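Local coordinates for protein thymine dioxygenase (Neurospora crassa, PDB 5C3Q) that probably oxidises thymine as a metal- and 2-oxoglutarate-dependent dioxygenase, holding both ligands beside the metal in a double-stranded beta-helix core, at residues 160-165 and 219-224; 184-189 and 296-301; 189-194 and 291-296. All coordinates share one frame; numbering follows the deposited sequence.

Overall arrangement
The three contacts cluster around the strands that line the thymine and 2-oxoglutarate sites. Along the chain the segments run 160-165, 184-189, 189-194, 219-224, 291-296 and 296-301; contacts 2 and 3 share N189 and N296, and contact 1 crosses both. Contact 3 joins strands 190-200 and 284-295; contact 2, centred about 13 Å away, continues the pair into its end loops. Contact 1, centred about 10 Å from each of the others, packs helix 147-173 against strand 222-227, the sheet neighbour of 284-295. Contacts 1 and 3 reach opposite faces of thymine. The strand pair carrying R192 and F294 to the ligands is thus backed by the helix of contact 1 and closed at its end by contact 2.

Contact 1: residues 160-165 and 219-224. With TDR (thymine), chain G.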
loop_
_atom_site.group_PDB
_atom_site.type_symbol
_atom_site.label_atom_id
_atom_site.label_comp_id
_atom_site.label_asym_id
_atom_site.label_seq_id
_atom_site.Cartn_x
_atom_site.Cartn_y
_atom_site.Cartn_z
ATOM N N ALA A 160 -11.652 0.200 -9.085
ATOM C CA ALA A 160 -11.694 0.674 -10.471
ATOM C C ALA A 160 -10.342 1.246 -10.916
ATOM O O ALA A 160 -9.904 0.995 -12.034
ATOM C CB ALA A 160 -12.797 1.707 -10.648
ATOM N N LEU A 161 -9.679 2.002 -10.042
ATOM C CA LEU A 161 -8.351 2.549 -10.360
ATOM C C LEU A 161 -7.299 1.451 -10.543
ATOM O O LEU A 161 -6.434 1.552 -11.413
ATOM C CB LEU A 161 -7.899 3.536 -9.279
ATOM C CG LEU A 161 -6.576 4.269 -9.513
ATOM C CD1 LEU A 161 -6.558 4.984 -10.856
ATOM C CD2 LEU A 161 -6.314 5.257 -8.385
ATOM N N HIS A 162 -7.371 0.406 -9.724
ATOM C CA HIS A 162 -6.497 -0.759 -9.884
ATOM C C HIS A 162 -6.586 -1.312 -11.303
ATOM O O HIS A 162 -5.565 -1.529 -11.963
ATOM C CB HIS A 162 -6.877 -1.853 -8.883
ATOM C CG HIS A 162 -6.055 -3.101 -9.000
ATOM N ND1 HIS A 162 -6.567 -4.353 -8.745
ATOM C CD2 HIS A 162 -4.756 -3.289 -9.337
ATOM C CE1 HIS A 162 -5.623 -5.259 -8.922
ATOM N NE2 HIS A 162 -4.513 -4.639 -9.279
ATOM N N ILE A 163 -7.812 -1.537 -11.761
ATOM C CA ILE A 163 -8.046 -2.073 -13.100
ATOM C C ILE A 163 -7.400 -1.173 -14.157
ATOM O O ILE A 163 -6.766 -1.673 -15.081
ATOM C CB ILE A 163 -9.558 -2.272 -13.367
ATOM C CG1 ILE A 163 -10.080 -3.444 -12.526
ATOM C CG2 ILE A 163 -9.837 -2.545 -14.845
ATOM C CD1 ILE A 163 -11.587 -3.477 -12.363
ATOM N N GLU A 164 -7.528 0.143 -13.995
ATOM C CA GLU A 164 -6.990 1.094 -14.977
ATOM C C GLU A 164 -5.464 1.161 -14.958
ATOM O O GLU A 164 -4.843 1.274 -16.009
ATOM C CB GLU A 164 -7.579 2.499 -14.772
ATOM C CG GLU A 164 -9.099 2.594 -14.907
ATOM C CD GLU A 164 -9.610 2.504 -16.339
ATOM O OE1 GLU A 164 -8.854 2.094 -17.253
ATOM O OE2 GLU A 164 -10.801 2.841 -16.555
ATOM N N VAL A 165 -4.860 1.094 -13.773
ATOM C CA VAL A 165 -3.399 1.080 -13.668
ATOM C C VAL A 165 -2.821 -0.176 -14.322
ATOM O O VAL A 165 -1.813 -0.099 -15.016
ATOM C CB VAL A 165 -2.901 1.202 -12.207
ATOM C CG1 VAL A 165 -1.391 1.000 -12.130
ATOM C CG2 VAL A 165 -3.257 2.565 -11.636
ATOM N N TYR A 219 2.832 -6.954 -0.662
ATOM C CA TYR A 219 2.692 -8.353 -1.081
ATOM C C TYR A 219 2.052 -8.564 -2.453
ATOM O O TYR A 219 2.364 -9.551 -3.132
ATOM C CB TYR A 219 1.844 -9.137 -0.067
ATOM C CG TYR A 219 2.231 -8.995 1.386
ATOM C CD1 TYR A 219 3.554 -8.781 1.775
ATOM C CD2 TYR A 219 1.268 -9.117 2.384
ATOM C CE1 TYR A 219 3.894 -8.663 3.110
ATOM C CE2 TYR A 219 1.602 -9.002 3.721
ATOM C CZ TYR A 219 2.912 -8.777 4.078
ATOM O OH TYR A 219 3.242 -8.668 5.409
ATOM N N GLY A 220 1.148 -7.665 -2.841
ATOM C CA GLY A 220 0.215 -7.912 -3.951
ATOM C C GLY A 220 0.657 -7.424 -5.322
ATOM O O GLY A 220 1.841 -7.481 -5.664
ATOM N N SER A 221 -0.308 -6.959 -6.113
ATOM C CA SER A 221 -0.034 -6.461 -7.461
ATOM C C SER A 221 0.475 -5.023 -7.378
ATOM O O SER A 221 1.621 -4.742 -7.738
ATOM C CB SER A 221 -1.285 -6.547 -8.341
ATOM O OG SER A 221 -2.413 -5.962 -7.699
ATOM N N ILE A 222 -0.388 -4.124 -6.907
ATOM C CA ILE A 222 -0.002 -2.746 -6.607
ATOM C C ILE A 222 -0.639 -2.269 -5.299
ATOM O O ILE A 222 -1.589 -2.874 -4.782
ATOM C CB ILE A 222 -0.367 -1.747 -7.745
ATOM C CG1 ILE A 222 -1.884 -1.598 -7.895
ATOM C CG2 ILE A 222 0.263 -2.168 -9.071
ATOM C CD1 ILE A 222 -2.307 -0.547 -8.906
ATOM N N THR A 223 -0.103 -1.179 -4.769
ATOM C CA THR A 223 -0.690 -0.516 -3.628
ATOM C C THR A 223 -0.951 0.925 -4.013
ATOM O O THR A 223 -0.095 1.572 -4.620
ATOM C CB THR A 223 0.231 -0.566 -2.394
ATOM O OG1 THR A 223 0.481 -1.927 -2.041
ATOM C CG2 THR A 223 -0.402 0.154 -1.196
ATOM N N LEU A 224 -2.147 1.406 -3.689
ATOM C CA LEU A 224 -2.498 2.804 -3.877
ATOM C C LEU A 224 -2.378 3.441 -2.508
ATOM O O LEU A 224 -3.159 3.124 -1.612
ATOM C CB LEU A 224 -3.925 2.941 -4.413
ATOM C CG LEU A 224 -4.252 2.101 -5.648
ATOM C CD1 LEU A 224 -5.737 2.160 -5.961
ATOM C CD2 LEU A 224 -3.428 2.554 -6.842
HETATM N N1 TDR G . -1.259 -6.397 4.380
HETATM C C2 TDR G . -1.727 -6.776 3.067
HETATM O O2 TDR G . -2.818 -7.300 2.940
HETATM N N3 TDR G . -0.901 -6.528 1.908
HETATM C C4 TDR G . 0.377 -5.908 2.047
HETATM O O4 TDR G . 1.046 -5.712 1.047
HETATM C C5 TDR G . 0.865 -5.522 3.380
HETATM C CM5 TDR G . 2.197 -4.873 3.589
HETATM C C6 TDR G . 0.018 -5.784 4.548
#
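Apolar packing joins segment 160-165 to the sheet at two places. L161, in the second half of helix 147-173, turns CG anti to the backbone N and sets CD2 against L224 CD1 at 4.0 Å, the two side chains crossing obliquely. One turn on, V165 CG1 lies 3.7 Å from I222 CD1. I222 holds CG1 in the crowded position between backbone N and carbonyl carbon (chi1 67°), and an extended chi2 then carries CD1 out to the helix. H162 lies to the S221 side of these pairs: with CG also anti to the backbone N, its ring crosses I222 obliquely, CD2 being 3.6 Å from I222 CG1.

The polar tip of H162 reaches back past the start of the strand, its NE2 2.9 Å from S221 OG, a hydroxyl with a weak hydrogen bond to C295 O. S221 and I222 sit together opposite the single residue C295, forming a classic beta bulge at the entry of strand 222-227, part of the double-stranded beta-helix. The helix runs across the outer face of this sheet, segments 160-165 and 222-224 crossing at 132°. T223 lies on the other face, toward the metal site, where its OG1 is hydrogen-bonded to the metal ligand D218.

Thymine is met by Y219 alone of the two segments. The backbone Y219 N donates to thymine O4 at 2.8 Å (161° at the hydrogen), and the phenol ring lies over the base, thymine C4 standing 3.3 Å above the ring plane toward its rim. F294 covers the opposite face of the base. An alanine in place of Y219 would keep the backbone bond to O4 but would probably loosen the base by removing the ring from that face. N89 ND2 gives thymine a further hydrogen bond.

Contact 2: residues 184-189 and 296-301; sequences VDVGDN and NPNHKS
Two loops meet where strand 190-200 of the double-stranded beta-helix begins and strand 284-295 ends: the connection leaving helix 181-184, and the chain after strand 284-295. Each contains a type I beta turn, V184 to G187 and N298 to S301, and D188 is the centre of an inverse gamma turn.

The N298 amide plugs into the first turn. Its OD1 takes the backbone N-H of V186 at 3.0 Å, the donor standing above the carbonyl plane, while ND2 gives a bent bond to D185 OD1 at 3.1 Å. V186 CG2 packs beside the same amide, 3.6 Å from N298 CG.

D188 does the equivalent job on the second turn. With CG beside its own backbone N (chi1 -73°), it sends OD2 to the backbone N of H299, 2.8 Å away and almost straight at 171°, the donor approaching from above the carboxylate plane. The carboxylate lies stacked on the H299 imidazole, their planes 6° apart, and D188 CB makes a CH-pi contact 3.6 Å from the ring centroid. OD1 forms a salt bridge with R127 NE, and water 2 links OD1 to H299 NE2. An acid so surrounded by donors and a positive charge would be expected to stay ionised although it is buried.

Nearer the strands, N296 is gripped at both its backbone and its amide. Its N-H points at N189 OD1 at 3.0 Å, in the plane of that carbonyl, and its ND2 reaches D188 O at 3.1 Å, again in plane. N189 ND2 bonds in turn to Y293 OH. Helix 147-173 covers V184 and N189. Water 1 accepts from D188 N and sits within hydrogen-bonding distance of N296 O and N298 OD1. Water 3 bridges the loops, donating to D188 OD2 and accepting from K300 N, 3.1 Å away.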
loop_
_atom_site.group_PDB
_atom_site.type_symbol
_atom_site.label_atom_id
_atom_site.label_comp_id
_atom_site.label_asym_id
_atom_site.label_seq_id
_atom_site.Cartn_x
_atom_site.Cartn_y
_atom_site.Cartn_z
ATOM N N VAL A 184 -7.853 -9.599 -12.212
ATOM C CA VAL A 184 -8.086 -8.623 -11.136
ATOM C C VAL A 184 -9.544 -8.173 -10.942
ATOM O O VAL A 184 -9.818 -7.367 -10.054
ATOM C CB VAL A 184 -7.215 -7.352 -11.329
ATOM C CG1 VAL A 184 -5.742 -7.718 -11.446
ATOM C CG2 VAL A 184 -7.668 -6.537 -12.537
ATOM N N ASP A 185 -10.477 -8.695 -11.739
ATOM C CA ASP A 185 -11.854 -8.169 -11.744
ATOM C C ASP A 185 -12.700 -8.482 -10.494
ATOM O O ASP A 185 -13.729 -7.841 -10.274
ATOM C CB ASP A 185 -12.616 -8.600 -13.016
ATOM C CG ASP A 185 -12.633 -10.108 -13.226
ATOM O OD1 ASP A 185 -12.161 -10.872 -12.349
ATOM O OD2 ASP A 185 -13.127 -10.532 -14.289
ATOM N N VAL A 186 -12.280 -9.454 -9.687
ATOM C CA VAL A 186 -13.026 -9.818 -8.473
ATOM C C VAL A 186 -12.893 -8.747 -7.380
ATOM O O VAL A 186 -13.816 -8.534 -6.590
ATOM C CB VAL A 186 -12.593 -11.206 -7.943
ATOM C CG1 VAL A 186 -13.218 -11.510 -6.589
ATOM C CG2 VAL A 186 -12.968 -12.287 -8.947
ATOM N N GLY A 187 -11.751 -8.069 -7.337
ATOM C CA GLY A 187 -11.525 -7.024 -6.345
ATOM C C GLY A 187 -11.202 -7.588 -4.973
ATOM O O GLY A 187 -11.717 -7.106 -3.963
ATOM N N ASP A 188 -10.338 -8.601 -4.939
ATOM C CA ASP A 188 -9.883 -9.213 -3.691
ATOM C C ASP A 188 -8.813 -8.331 -3.044
ATOM O O ASP A 188 -7.695 -8.767 -2.792
ATOM C CB ASP A 188 -9.332 -10.622 -3.954
ATOM C CG ASP A 188 -10.420 -11.631 -4.253
ATOM O OD1 ASP A 188 -11.495 -11.561 -3.629
ATOM O OD2 ASP A 188 -10.196 -12.505 -5.111
ATOM N N ASN A 189 -9.194 -7.093 -2.756
ATOM C CA ASN A 189 -8.280 -6.066 -2.290
ATOM C C ASN A 189 -8.511 -5.766 -0.813
ATOM O O ASN A 189 -9.533 -6.160 -0.244
ATOM C CB ASN A 189 -8.491 -4.812 -3.137
ATOM C CG ASN A 189 -8.341 -5.088 -4.624
ATOM O OD1 ASN A 189 -7.505 -5.898 -5.034
ATOM N ND2 ASN A 189 -9.160 -4.432 -5.438
ATOM N N ASN A 296 -4.686 -6.817 -5.159
ATOM C CA ASN A 296 -4.237 -8.185 -5.369
ATOM C C ASN A 296 -4.859 -8.777 -6.624
ATOM O O ASN A 296 -5.957 -8.384 -7.016
ATOM C CB ASN A 296 -4.641 -9.053 -4.174
ATOM C CG ASN A 296 -3.977 -8.613 -2.877
ATOM O OD1 ASN A 296 -2.754 -8.533 -2.793
ATOM N ND2 ASN A 296 -4.780 -8.342 -1.857
ATOM N N PRO A 297 -4.170 -9.743 -7.251
ATOM C CA PRO A 297 -4.879 -10.553 -8.232
ATOM C C PRO A 297 -6.022 -11.291 -7.544
ATOM O O PRO A 297 -6.018 -11.413 -6.314
ATOM C CB PRO A 297 -3.819 -11.553 -8.713
ATOM C CG PRO A 297 -2.509 -11.018 -8.257
ATOM C CD PRO A 297 -2.790 -10.203 -7.037
ATOM N N ASN A 298 -6.995 -11.756 -8.321
ATOM C CA ASN A 298 -8.061 -12.593 -7.785
ATOM C C ASN A 298 -7.417 -13.734 -7.010
ATOM O O ASN A 298 -6.427 -14.299 -7.470
ATOM C CB ASN A 298 -8.934 -13.153 -8.912
ATOM C CG ASN A 298 -9.527 -12.067 -9.798
ATOM O OD1 ASN A 298 -9.664 -10.918 -9.384
ATOM N ND2 ASN A 298 -9.885 -12.432 -11.022
ATOM N N HIS A 299 -7.954 -14.065 -5.836
ATOM C CA HIS A 299 -7.359 -15.119 -5.007
ATOM C C HIS A 299 -7.259 -16.447 -5.762
ATOM O O HIS A 299 -6.344 -17.231 -5.518
ATOM C CB HIS A 299 -8.136 -15.316 -3.695
ATOM C CG HIS A 299 -8.032 -14.162 -2.742
ATOM N ND1 HIS A 299 -6.864 -13.455 -2.544
ATOM C CD2 HIS A 299 -8.947 -13.611 -1.909
ATOM C CE1 HIS A 299 -7.068 -12.511 -1.645
ATOM N NE2 HIS A 299 -8.325 -12.583 -1.244
ATOM N N LYS A 300 -8.196 -16.688 -6.679
ATOM C CA LYS A 300 -8.186 -17.894 -7.511
ATOM C C LYS A 300 -7.100 -17.902 -8.603
ATOM O O LYS A 300 -6.840 -18.947 -9.199
ATOM C CB LYS A 300 -9.561 -18.097 -8.165
ATOM C CG LYS A 300 -9.895 -17.085 -9.259
ATOM C CD LYS A 300 -11.361 -17.142 -9.669
ATOM C CE LYS A 300 -11.673 -16.081 -10.710
ATOM N NZ LYS A 300 -13.095 -16.120 -11.146
ATOM N N SER A 301 -6.478 -16.752 -8.862
ATOM C CA SER A 301 -5.533 -16.607 -9.978
ATOM C C SER A 301 -4.267 -17.436 -9.829
ATOM O O SER A 301 -3.690 -17.521 -8.749
ATOM C CB SER A 301 -5.120 -15.142 -10.149
ATOM O OG SER A 301 -6.202 -14.371 -10.622
HETATM O O HOH W 1 -8.680 -9.026 -7.341
HETATM O O HOH W 2 -10.594 -10.930 -0.919
HETATM O O HOH W 3 -10.804 -15.065 -6.687
#

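Contact 3: residues 189-194 and 291-296. With TDR (thymine), chain G; AKG (2-oxoglutaric acid), chain F; EDO (1,2-ethanediol), chain I.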
loop_
_atom_site.group_PDB
_atom_site.type_symbol
_atom_site.label_atom_id
_atom_site.label_comp_id
_atom_site.label_asym_id
_atom_site.label_seq_id
_atom_site.Cartn_x
_atom_site.Cartn_y
_atom_site.Cartn_z
ATOM N N ASN A 189 -9.194 -7.093 -2.756
ATOM C CA ASN A 189 -8.280 -6.066 -2.290
ATOM C C ASN A 189 -8.511 -5.766 -0.813
ATOM O O ASN A 189 -9.533 -6.160 -0.244
ATOM C CB ASN A 189 -8.491 -4.812 -3.137
ATOM C CG ASN A 189 -8.341 -5.088 -4.624
ATOM O OD1 ASN A 189 -7.505 -5.898 -5.034
ATOM N ND2 ASN A 189 -9.160 -4.432 -5.438
ATOM N N ILE A 190 -7.555 -5.083 -0.188
ATOM C CA ILE A 190 -7.673 -4.706 1.216
ATOM C C ILE A 190 -7.479 -3.202 1.364
ATOM O O ILE A 190 -6.458 -2.646 0.949
ATOM C CB ILE A 190 -6.671 -5.471 2.108
ATOM C CG1 ILE A 190 -6.989 -6.973 2.120
ATOM C CG2 ILE A 190 -6.658 -4.919 3.530
ATOM C CD1 ILE A 190 -8.265 -7.358 2.844
ATOM N N LEU A 191 -8.483 -2.553 1.941
ATOM C CA LEU A 191 -8.435 -1.128 2.234
ATOM C C LEU A 191 -7.921 -0.965 3.662
ATOM O O LEU A 191 -8.632 -1.273 4.621
ATOM C CB LEU A 191 -9.829 -0.517 2.059
ATOM C CG LEU A 191 -10.109 0.916 2.508
ATOM C CD1 LEU A 191 -9.197 1.903 1.805
ATOM C CD2 LEU A 191 -11.569 1.252 2.239
ATOM N N ARG A 192 -6.677 -0.509 3.793
ATOM C CA ARG A 192 -6.055 -0.303 5.098
ATOM C C ARG A 192 -6.048 1.178 5.481
ATOM O O ARG A 192 -5.306 1.979 4.904
ATOM C CB ARG A 192 -4.627 -0.851 5.107
ATOM C CG ARG A 192 -3.912 -0.690 6.441
ATOM C CD ARG A 192 -2.457 -1.113 6.369
ATOM N NE ARG A 192 -2.240 -2.457 6.891
ATOM C CZ ARG A 192 -1.050 -3.037 7.030
ATOM N NH1 ARG A 192 0.065 -2.403 6.673
ATOM N NH2 ARG A 192 -0.976 -4.267 7.528
ATOM N N LEU A 193 -6.883 1.525 6.455
ATOM C CA LEU A 193 -6.870 2.847 7.067
ATOM C C LEU A 193 -5.759 2.867 8.111
ATOM O O LEU A 193 -5.660 1.945 8.922
ATOM C CB LEU A 193 -8.214 3.139 7.744
ATOM C CG LEU A 193 -9.465 2.960 6.878
ATOM C CD1 LEU A 193 -10.700 3.325 7.680
ATOM C CD2 LEU A 193 -9.390 3.796 5.609
ATOM N N LEU A 194 -4.928 3.907 8.081
ATOM C CA LEU A 194 -3.800 4.035 9.003
ATOM C C LEU A 194 -3.848 5.345 9.773
ATOM O O LEU A 194 -4.104 6.409 9.206
ATOM C CB LEU A 194 -2.475 3.949 8.247
ATOM C CG LEU A 194 -2.072 2.551 7.771
ATOM C CD1 LEU A 194 -1.164 2.621 6.549
ATOM C CD2 LEU A 194 -1.407 1.786 8.903
ATOM N N ILE A 291 -3.855 6.112 3.915
ATOM C CA ILE A 291 -4.709 5.020 3.509
ATOM C C ILE A 291 -3.946 4.206 2.473
ATOM O O ILE A 291 -3.571 4.727 1.413
ATOM C CB ILE A 291 -6.040 5.530 2.917
ATOM C CG1 ILE A 291 -6.758 6.436 3.926
ATOM C CG2 ILE A 291 -6.920 4.352 2.513
ATOM C CD1 ILE A 291 -8.037 7.064 3.415
ATOM N N ALA A 292 -3.703 2.940 2.792
ATOM C CA ALA A 292 -3.088 2.010 1.859
ATOM C C ALA A 292 -4.154 1.078 1.311
ATOM O O ALA A 292 -4.758 0.299 2.058
ATOM C CB ALA A 292 -1.993 1.212 2.542
ATOM N N TYR A 293 -4.393 1.161 0.005
ATOM C CA TYR A 293 -5.285 0.232 -0.659
ATOM C C TYR A 293 -4.448 -0.842 -1.359
ATOM O O TYR A 293 -3.873 -0.613 -2.431
ATOM C CB TYR A 293 -6.199 0.973 -1.634
ATOM C CG TYR A 293 -7.288 0.117 -2.234
ATOM C CD1 TYR A 293 -8.500 -0.058 -1.580
ATOM C CD2 TYR A 293 -7.107 -0.508 -3.461
ATOM C CE1 TYR A 293 -9.505 -0.837 -2.129
ATOM C CE2 TYR A 293 -8.105 -1.286 -4.023
ATOM C CZ TYR A 293 -9.304 -1.448 -3.353
ATOM O OH TYR A 293 -10.302 -2.220 -3.902
ATOM N N PHE A 294 -4.366 -2.009 -0.727
ATOM C CA PHE A 294 -3.591 -3.126 -1.262
ATOM C C PHE A 294 -4.391 -3.814 -2.356
ATOM O O PHE A 294 -5.466 -4.367 -2.096
ATOM C CB PHE A 294 -3.269 -4.141 -0.162
ATOM C CG PHE A 294 -2.465 -3.574 0.972
ATOM C CD1 PHE A 294 -1.211 -3.032 0.740
ATOM C CD2 PHE A 294 -2.951 -3.598 2.268
ATOM C CE1 PHE A 294 -0.458 -2.518 1.782
ATOM C CE2 PHE A 294 -2.205 -3.089 3.314
ATOM C CZ PHE A 294 -0.957 -2.546 3.072
ATOM N N CYS A 295 -3.877 -3.758 -3.580
ATOM C CA CYS A 295 -4.495 -4.454 -4.696
ATOM C C CYS A 295 -3.848 -5.819 -4.887
ATOM O O CYS A 295 -2.621 -5.962 -4.787
ATOM C CB CYS A 295 -4.378 -3.644 -5.976
ATOM S SG CYS A 295 -4.996 -1.954 -5.846
ATOM N N ASN A 296 -4.686 -6.817 -5.159
ATOM C CA ASN A 296 -4.237 -8.185 -5.369
ATOM C C ASN A 296 -4.859 -8.777 -6.624
ATOM O O ASN A 296 -5.957 -8.384 -7.016
ATOM C CB ASN A 296 -4.641 -9.053 -4.174
ATOM C CG ASN A 296 -3.977 -8.613 -2.877
ATOM O OD1 ASN A 296 -2.754 -8.533 -2.793
ATOM N ND2 ASN A 296 -4.780 -8.342 -1.857
HETATM N N1 TDR G . -1.259 -6.397 4.380
HETATM C C2 TDR G . -1.727 -6.776 3.067
HETATM O O2 TDR G . -2.818 -7.300 2.940
HETATM N N3 TDR G . -0.901 -6.528 1.908
HETATM C C4 TDR G . 0.377 -5.908 2.047
HETATM O O4 TDR G . 1.046 -5.712 1.047
HETATM C C5 TDR G . 0.865 -5.522 3.380
HETATM C CM5 TDR G . 2.197 -4.873 3.589
HETATM C C6 TDR G . 0.018 -5.784 4.548
HETATM C C1 AKG F . 1.765 -0.013 4.427
HETATM O O1 AKG F . 2.106 -1.074 3.840
HETATM O O2 AKG F . 0.780 0.024 5.193
HETATM C C2 AKG F . 2.549 1.215 4.220
HETATM O O5 AKG F . 3.612 1.163 3.606
HETATM C C3 AKG F . 2.039 2.532 4.772
HETATM C C4 AKG F . 2.913 3.693 4.306
HETATM C C5 AKG F . 2.371 5.023 4.775
HETATM O O3 AKG F . 2.672 6.038 4.114
HETATM O O4 AKG F . 1.658 5.083 5.800
HETATM C C1 EDO I . -3.064 -6.456 10.442
HETATM O O1 EDO I . -2.657 -5.464 9.496
HETATM C C2 EDO I . -2.025 -6.593 11.546
HETATM O O2 EDO I . -1.018 -7.543 11.186
#
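R192 leaves its strand fully extended through chi1 and chi2, then bends at chi3 (-100°), which swings the guanidinium round beside F294. F294, with CG beside its backbone N (chi1 -60°), projects from the same face of the sheet. The two flat groups are nearly perpendicular, 80° apart: the rim of the phenyl ring meets a face of the guanidinium, with R192 NE 3.6 Å from F294 CE2. Thymine C6 lies over that guanidinium face too, 3.5 Å from R192 NH2. NH1 donates to 2-oxoglutarate O2 at 2.9 Å, NE is held by a salt bridge to E124, and NH2 bonds to a 1,2-ethanediol probably from the crystallisation liquor. One face of the F294 ring receives thymine, C4 resting 3.4 Å above its centre; 2-oxoglutarate O1 sits at the ring's edge, 3.5 Å from CZ. L194 CD1 also touches 2-oxoglutarate O2.

On the other face of the sheet, L191 and I291 lie side by side pointing the same way, and L191 CD1 presses on I291 CG2 at a tight 3.4 Å. Y293 crosses L191 at about a right angle, and its OH takes the N-H of N189 ND2 at 2.9 Å.

The backbones pair antiparallel: I190 with F294 and R192 with A292 are hydrogen-bonded pairs, R192 N to A292 O being 2.7 Å, alternating with the non-hydrogen-bonded pairs L191-Y293 and L193-I291. Such neighbouring strands, with R192 and F294 on the ligand side and L191, Y293, L193 and I291 packed under helices 57-71 and 147-173, are part of the double-stranded beta-helix typical of the 2-oxoglutarate-dependent oxygenases.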